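Local coordinates for transglutaminase elicitor (Phytophthora sojae, PDB 3TW5), which probably crosslinks proteins by joining glutamine and lysine side chains and probably acts as a pathogen-associated molecular pattern that elicits plant immunity, at residues D199-N211 / G319-L333. The protein carries 1 engineered substitution. Numbering follows the deposited sequence.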
loop_
_atom_site.group_PDB
_atom_site.type_symbol
_atom_site.label_atom_id
_atom_site.label_comp_id
_atom_site.label_asym_id
_atom_site.label_seq_id
_atom_site.Cartn_x
_atom_site.Cartn_y
_atom_site.Cartn_z
ATOM N N ASP A 199 2.662 16.509 3.053
ATOM C CA ASP A 199 3.603 16.521 4.174
ATOM C C ASP A 199 3.058 15.819 5.427
ATOM O O ASP A 199 1.843 15.775 5.666
ATOM C CB ASP A 199 4.061 17.952 4.499
ATOM C CG ASP A 199 2.895 18.922 4.673
ATOM O OD1 ASP A 199 2.079 18.727 5.606
ATOM O OD2 ASP A 199 2.800 19.886 3.877
ATOM N N LEU A 200 3.982 15.286 6.222
ATOM C CA LEU A 200 3.671 14.453 7.373
ATOM C C LEU A 200 4.754 14.687 8.413
ATOM O O LEU A 200 5.940 14.530 8.117
ATOM C CB LEU A 200 3.662 12.983 6.943
ATOM C CG LEU A 200 3.376 11.866 7.946
ATOM C CD1 LEU A 200 1.887 11.617 8.058
ATOM C CD2 LEU A 200 4.080 10.598 7.513
ATOM N N ASN A 201 4.352 15.074 9.620
ATOM C CA ASN A 201 5.299 15.346 10.701
ATOM C C ASN A 201 6.123 14.103 11.048
ATOM O O ASN A 201 5.561 13.026 11.254
ATOM C CB ASN A 201 4.569 15.875 11.940
ATOM C CG ASN A 201 5.489 16.629 12.885
ATOM O OD1 ASN A 201 6.490 16.096 13.354
ATOM N ND2 ASN A 201 5.143 17.876 13.176
ATOM N N PRO A 202 7.464 14.244 11.093
ATOM C CA PRO A 202 8.329 13.105 11.407
ATOM C C PRO A 202 8.153 12.592 12.836
ATOM O O PRO A 202 8.411 11.416 13.101
ATOM C CB PRO A 202 9.740 13.658 11.190
ATOM C CG PRO A 202 9.600 15.125 11.276
ATOM C CD PRO A 202 8.243 15.449 10.762
ATOM N N ALA A 203 7.714 13.465 13.741
ATOM C CA ALA A 203 7.333 13.048 15.089
ATOM C C ALA A 203 6.199 12.041 14.993
ATOM O O ALA A 203 6.272 10.956 15.575
ATOM C CB ALA A 203 6.912 14.236 15.931
ATOM N N TYR A 204 5.162 12.395 14.235
ATOM C CA TYR A 204 4.043 11.493 14.027
ATOM C C TYR A 204 4.495 10.200 13.345
ATOM O O TYR A 204 4.114 9.110 13.767
ATOM C CB TYR A 204 2.889 12.156 13.258
ATOM C CG TYR A 204 1.801 11.162 12.950
ATOM C CD1 TYR A 204 1.001 10.647 13.967
ATOM C CD2 TYR A 204 1.611 10.688 11.657
ATOM C CE1 TYR A 204 0.027 9.705 13.703
ATOM C CE2 TYR A 204 0.633 9.743 11.379
ATOM C CZ TYR A 204 -0.154 9.258 12.409
ATOM O OH TYR A 204 -1.120 8.320 12.147
ATOM N N PHE A 205 5.318 10.327 12.307
ATOM C CA PHE A 205 5.834 9.163 11.591
ATOM C C PHE A 205 6.477 8.149 12.543
ATOM O O PHE A 205 6.120 6.968 12.528
ATOM C CB PHE A 205 6.820 9.585 10.492
ATOM C CG PHE A 205 7.507 8.429 9.812
ATOM C CD1 PHE A 205 6.821 7.629 8.902
ATOM C CD2 PHE A 205 8.839 8.140 10.081
ATOM C CE1 PHE A 205 7.456 6.558 8.276
ATOM C CE2 PHE A 205 9.477 7.071 9.459
ATOM C CZ PHE A 205 8.783 6.281 8.555
ATOM N N HIS A 206 7.410 8.621 13.372
ATOM C CA HIS A 206 8.117 7.761 14.324
ATOM C C HIS A 206 7.162 7.146 15.343
ATOM O O HIS A 206 7.158 5.931 15.527
ATOM C CB HIS A 206 9.245 8.528 15.031
ATOM C CG HIS A 206 10.194 7.652 15.793
ATOM N ND1 HIS A 206 11.333 7.118 15.228
ATOM C CD2 HIS A 206 10.175 7.219 17.077
ATOM C CE1 HIS A 206 11.973 6.393 16.130
ATOM N NE2 HIS A 206 11.292 6.438 17.260
ATOM N N ILE A 207 6.348 7.987 15.983
ATOM C CA ILE A 207 5.390 7.540 17.000
ATOM C C ILE A 207 4.439 6.469 16.455
ATOM O O ILE A 207 4.242 5.432 17.088
ATOM C CB ILE A 207 4.591 8.731 17.604
ATOM C CG1 ILE A 207 5.522 9.638 18.419
ATOM C CG2 ILE A 207 3.433 8.233 18.476
ATOM C CD1 ILE A 207 4.973 11.031 18.669
ATOM N N ALA A 208 3.873 6.718 15.275
ATOM C CA ALA A 208 2.961 5.775 14.632
ATOM C C ALA A 208 3.659 4.469 14.263
ATOM O O ALA A 208 3.175 3.393 14.606
ATOM C CB ALA A 208 2.310 6.405 13.402
ATOM N N SER A 209 4.801 4.573 13.581
ATOM C CA SER A 209 5.538 3.400 13.101
ATOM C C SER A 209 5.999 2.498 14.237
ATOM O O SER A 209 5.899 1.277 14.141
ATOM C CB SER A 209 6.735 3.819 12.247
ATOM O OG SER A 209 6.331 4.619 11.148
ATOM N N ALA A 210 6.491 3.107 15.313
ATOM C CA ALA A 210 6.991 2.366 16.470
ATOM C C ALA A 210 5.870 1.677 17.252
ATOM O O ALA A 210 6.009 0.520 17.649
ATOM C CB ALA A 210 7.803 3.281 17.383
ATOM N N ASN A 211 4.769 2.392 17.469
ATOM C CA ASN A 211 3.613 1.849 18.182
ATOM C C ASN A 211 2.890 0.739 17.413
ATOM O O ASN A 211 2.615 -0.322 17.970
ATOM C CB ASN A 211 2.630 2.966 18.552
ATOM C CG ASN A 211 3.008 3.680 19.835
ATOM O OD1 ASN A 211 2.615 3.264 20.927
ATOM N ND2 ASN A 211 3.756 4.770 19.711
ATOM N N GLY A 319 9.183 17.473 15.557
ATOM C CA GLY A 319 10.249 16.966 14.705
ATOM C C GLY A 319 10.482 17.802 13.464
ATOM O O GLY A 319 9.699 18.705 13.157
ATOM N N GLU A 320 11.571 17.496 12.761
ATOM C CA GLU A 320 11.921 18.142 11.495
ATOM C C GLU A 320 12.637 17.148 10.587
ATOM O O GLU A 320 13.512 16.416 11.043
ATOM C CB GLU A 320 12.830 19.354 11.732
ATOM C CG GLU A 320 12.134 20.606 12.271
ATOM C CD GLU A 320 11.218 21.281 11.256
ATOM O OE1 GLU A 320 11.406 21.079 10.036
ATOM O OE2 GLU A 320 10.313 22.027 11.685
ATOM N N TRP A 321 12.265 17.122 9.309
ATOM C CA TRP A 321 12.944 16.276 8.325
ATOM C C TRP A 321 14.301 16.870 7.940
ATOM O O TRP A 321 14.435 18.086 7.799
ATOM C CB TRP A 321 12.092 16.114 7.065
ATOM C CG TRP A 321 10.765 15.435 7.257
ATOM C CD1 TRP A 321 9.537 16.026 7.242
ATOM C CD2 TRP A 321 10.534 14.036 7.468
ATOM N NE1 TRP A 321 8.555 15.087 7.434
ATOM C CE2 TRP A 321 9.139 13.857 7.579
ATOM C CE3 TRP A 321 11.370 12.918 7.580
ATOM C CZ2 TRP A 321 8.559 12.604 7.796
ATOM C CZ3 TRP A 321 10.791 11.670 7.797
ATOM C CH2 TRP A 321 9.399 11.526 7.903
ATOM N N VAL A 322 15.302 16.008 7.769
ATOM C CA VAL A 322 16.647 16.432 7.356
ATOM C C VAL A 322 17.210 15.526 6.254
ATOM O O VAL A 322 16.568 14.551 5.861
ATOM C CB VAL A 322 17.649 16.488 8.552
ATOM C CG1 VAL A 322 17.197 17.492 9.610
ATOM C CG2 VAL A 322 17.859 15.107 9.166
ATOM N N TYR A 323 18.406 15.861 5.765
ATOM C CA TYR A 323 19.151 15.044 4.790
ATOM C C TYR A 323 18.350 14.599 3.561
ATOM O O TYR A 323 18.468 13.448 3.115
ATOM C CB TYR A 323 19.791 13.813 5.460
ATOM C CG TYR A 323 21.086 14.064 6.203
ATOM C CD1 TYR A 323 21.973 15.063 5.796
ATOM C CD2 TYR A 323 21.444 13.271 7.296
ATOM C CE1 TYR A 323 23.171 15.287 6.480
ATOM C CE2 TYR A 323 22.639 13.482 7.985
ATOM C CZ TYR A 323 23.498 14.492 7.571
ATOM O OH TYR A 323 24.683 14.709 8.241
ATOM N N GLY A 324 17.540 15.497 3.014
ATOM C CA GLY A 324 16.809 15.195 1.787
ATOM C C GLY A 324 15.605 14.284 1.958
ATOM O O GLY A 324 14.950 13.935 0.974
ATOM N N SER A 325 15.322 13.886 3.200
ATOM C CA SER A 325 14.028 13.292 3.546
ATOM C C SER A 325 12.999 14.413 3.701
ATOM O O SER A 325 11.853 14.179 4.084
ATOM C CB SER A 325 14.121 12.454 4.825
ATOM O OG SER A 325 14.621 11.156 4.554
ATOM N N ASP A 326 13.445 15.633 3.400
ATOM C CA ASP A 326 12.613 16.829 3.355
ATOM C C ASP A 326 11.582 16.746 2.223
ATOM O O ASP A 326 10.429 17.146 2.395
ATOM C CB ASP A 326 13.509 18.061 3.170
ATOM C CG ASP A 326 12.770 19.372 3.392
ATOM O OD1 ASP A 326 12.185 19.564 4.486
ATOM O OD2 ASP A 326 12.793 20.220 2.471
ATOM N N ASP A 327 12.009 16.225 1.072
ATOM C CA ASP A 327 11.127 16.031 -0.083
ATOM C C ASP A 327 10.685 14.577 -0.208
ATOM O O ASP A 327 9.619 14.289 -0.759
ATOM C CB ASP A 327 11.825 16.461 -1.383
ATOM C CG ASP A 327 12.138 17.953 -1.421
ATOM O OD1 ASP A 327 11.447 18.739 -0.733
ATOM O OD2 ASP A 327 13.078 18.342 -2.150
ATOM N N ASP A 328 11.509 13.669 0.310
ATOM C CA ASP A 328 11.306 12.235 0.125
ATOM C C ASP A 328 10.861 11.532 1.412
ATOM O O ASP A 328 11.647 10.838 2.066
ATOM C CB ASP A 328 12.582 11.598 -0.436
ATOM C CG ASP A 328 12.376 10.162 -0.883
ATOM O OD1 ASP A 328 11.216 9.755 -1.125
ATOM O OD2 ASP A 328 13.388 9.437 -0.996
ATOM N N HIS A 329 9.590 11.720 1.757
ATOM C CA HIS A 329 8.990 11.096 2.933
ATOM C C HIS A 329 7.514 10.777 2.668
ATOM O O HIS A 329 6.872 11.468 1.872
ATOM C CB HIS A 329 9.150 11.996 4.167
ATOM C CG HIS A 329 8.397 13.288 4.086
ATOM N ND1 HIS A 329 7.114 13.434 4.568
ATOM C CD2 HIS A 329 8.750 14.497 3.589
ATOM C CE1 HIS A 329 6.709 14.676 4.368
ATOM N NE2 HIS A 329 7.683 15.342 3.775
ATOM N N PRO A 330 6.972 9.733 3.329
ATOM C CA PRO A 330 5.587 9.308 3.100
ATOM C C PRO A 330 4.563 10.429 3.276
ATOM O O PRO A 330 4.644 11.197 4.237
ATOM C CB PRO A 330 5.374 8.226 4.162
ATOM C CG PRO A 330 6.723 7.691 4.418
ATOM C CD PRO A 330 7.642 8.868 4.319
ATOM N N ASP A 331 3.618 10.514 2.341
ATOM C CA ASP A 331 2.579 11.541 2.374
ATOM C C ASP A 331 1.510 11.249 3.425
ATOM O O ASP A 331 1.046 12.161 4.113
ATOM C CB ASP A 331 1.935 11.716 0.991
ATOM C CG ASP A 331 2.722 12.659 0.087
ATOM O OD1 ASP A 331 3.281 13.661 0.590
ATOM O OD2 ASP A 331 2.773 12.405 -1.137
ATOM N N PHE A 332 1.127 9.978 3.542
ATOM C CA PHE A 332 0.093 9.558 4.488
ATOM C C PHE A 332 0.249 8.110 4.948
ATOM O O PHE A 332 0.925 7.311 4.301
ATOM C CB PHE A 332 -1.307 9.778 3.898
ATOM C CG PHE A 332 -1.471 9.258 2.496
ATOM C CD1 PHE A 332 -1.631 7.895 2.252
ATOM C CD2 PHE A 332 -1.486 10.136 1.418
ATOM C CE1 PHE A 332 -1.790 7.411 0.952
ATOM C CE2 PHE A 332 -1.645 9.664 0.112
ATOM C CZ PHE A 332 -1.799 8.298 -0.119
ATOM N N LEU A 333 -0.376 7.795 6.078
ATOM C CA LEU A 333 -0.424 6.443 6.630
ATOM C C LEU A 333 -1.880 6.084 6.905
ATOM O O LEU A 333 -2.615 6.879 7.496
ATOM C CB LEU A 333 0.356 6.371 7.948
ATOM C CG LEU A 333 1.867 6.129 8.037
ATOM C CD1 LEU A 333 2.695 7.114 7.229
ATOM C CD2 LEU A 333 2.296 6.163 9.499
#
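Trp321 donates its indole N-H to the carbonyl of Leu200, NE1 to O 2.8 Å, the one hydrogen bond between 199-211 and 319-333. The acceptor lies close to the indole plane, and the N-H meets it nearly head-on to the C=O (161° at the oxygen), though the bond bends at the hydrogen. Both indole faces are occupied. Over the centre of the six-membered ring sits Pro202, its CB 3.6 Å from the centroid in a CH-pi contact; the opposite face carries the His329 imidazole, which in turn presents its edge to Leu200 N. The indole is thus sandwiched between Pro202 and His329, its rotation fixed by the N-H bond, where the chain enters helix 202-215. Asn201 is the N-cap there, its OD1 taking Ala203 N on a lone pair at 2.9 Å, while Pro202 CG packs against the backbone of Gly319 and Glu320. Leu200, with CG anti to its own N (chi1 179°), sends CD2 to Leu333 CD1 at 3.8 Å. Leu333 lies against the helix, its CD2 reaching Ala208 CB at 3.9 Å. Phe205 touches Trp321 CH2 with CD2 and Pro330 CG with CE1, both at 4.1 Å; its ring meets the indole obliquely, planes at 51°. The contact joins the first turns of helix 202-215 to strand 316-321, the following loop and the first residue of strand 333-336. Beyond it, Tyr304 of strand 299-310 meets Phe205 edge-to-face, and helix 5-15 packs on Tyr204 and Ala208.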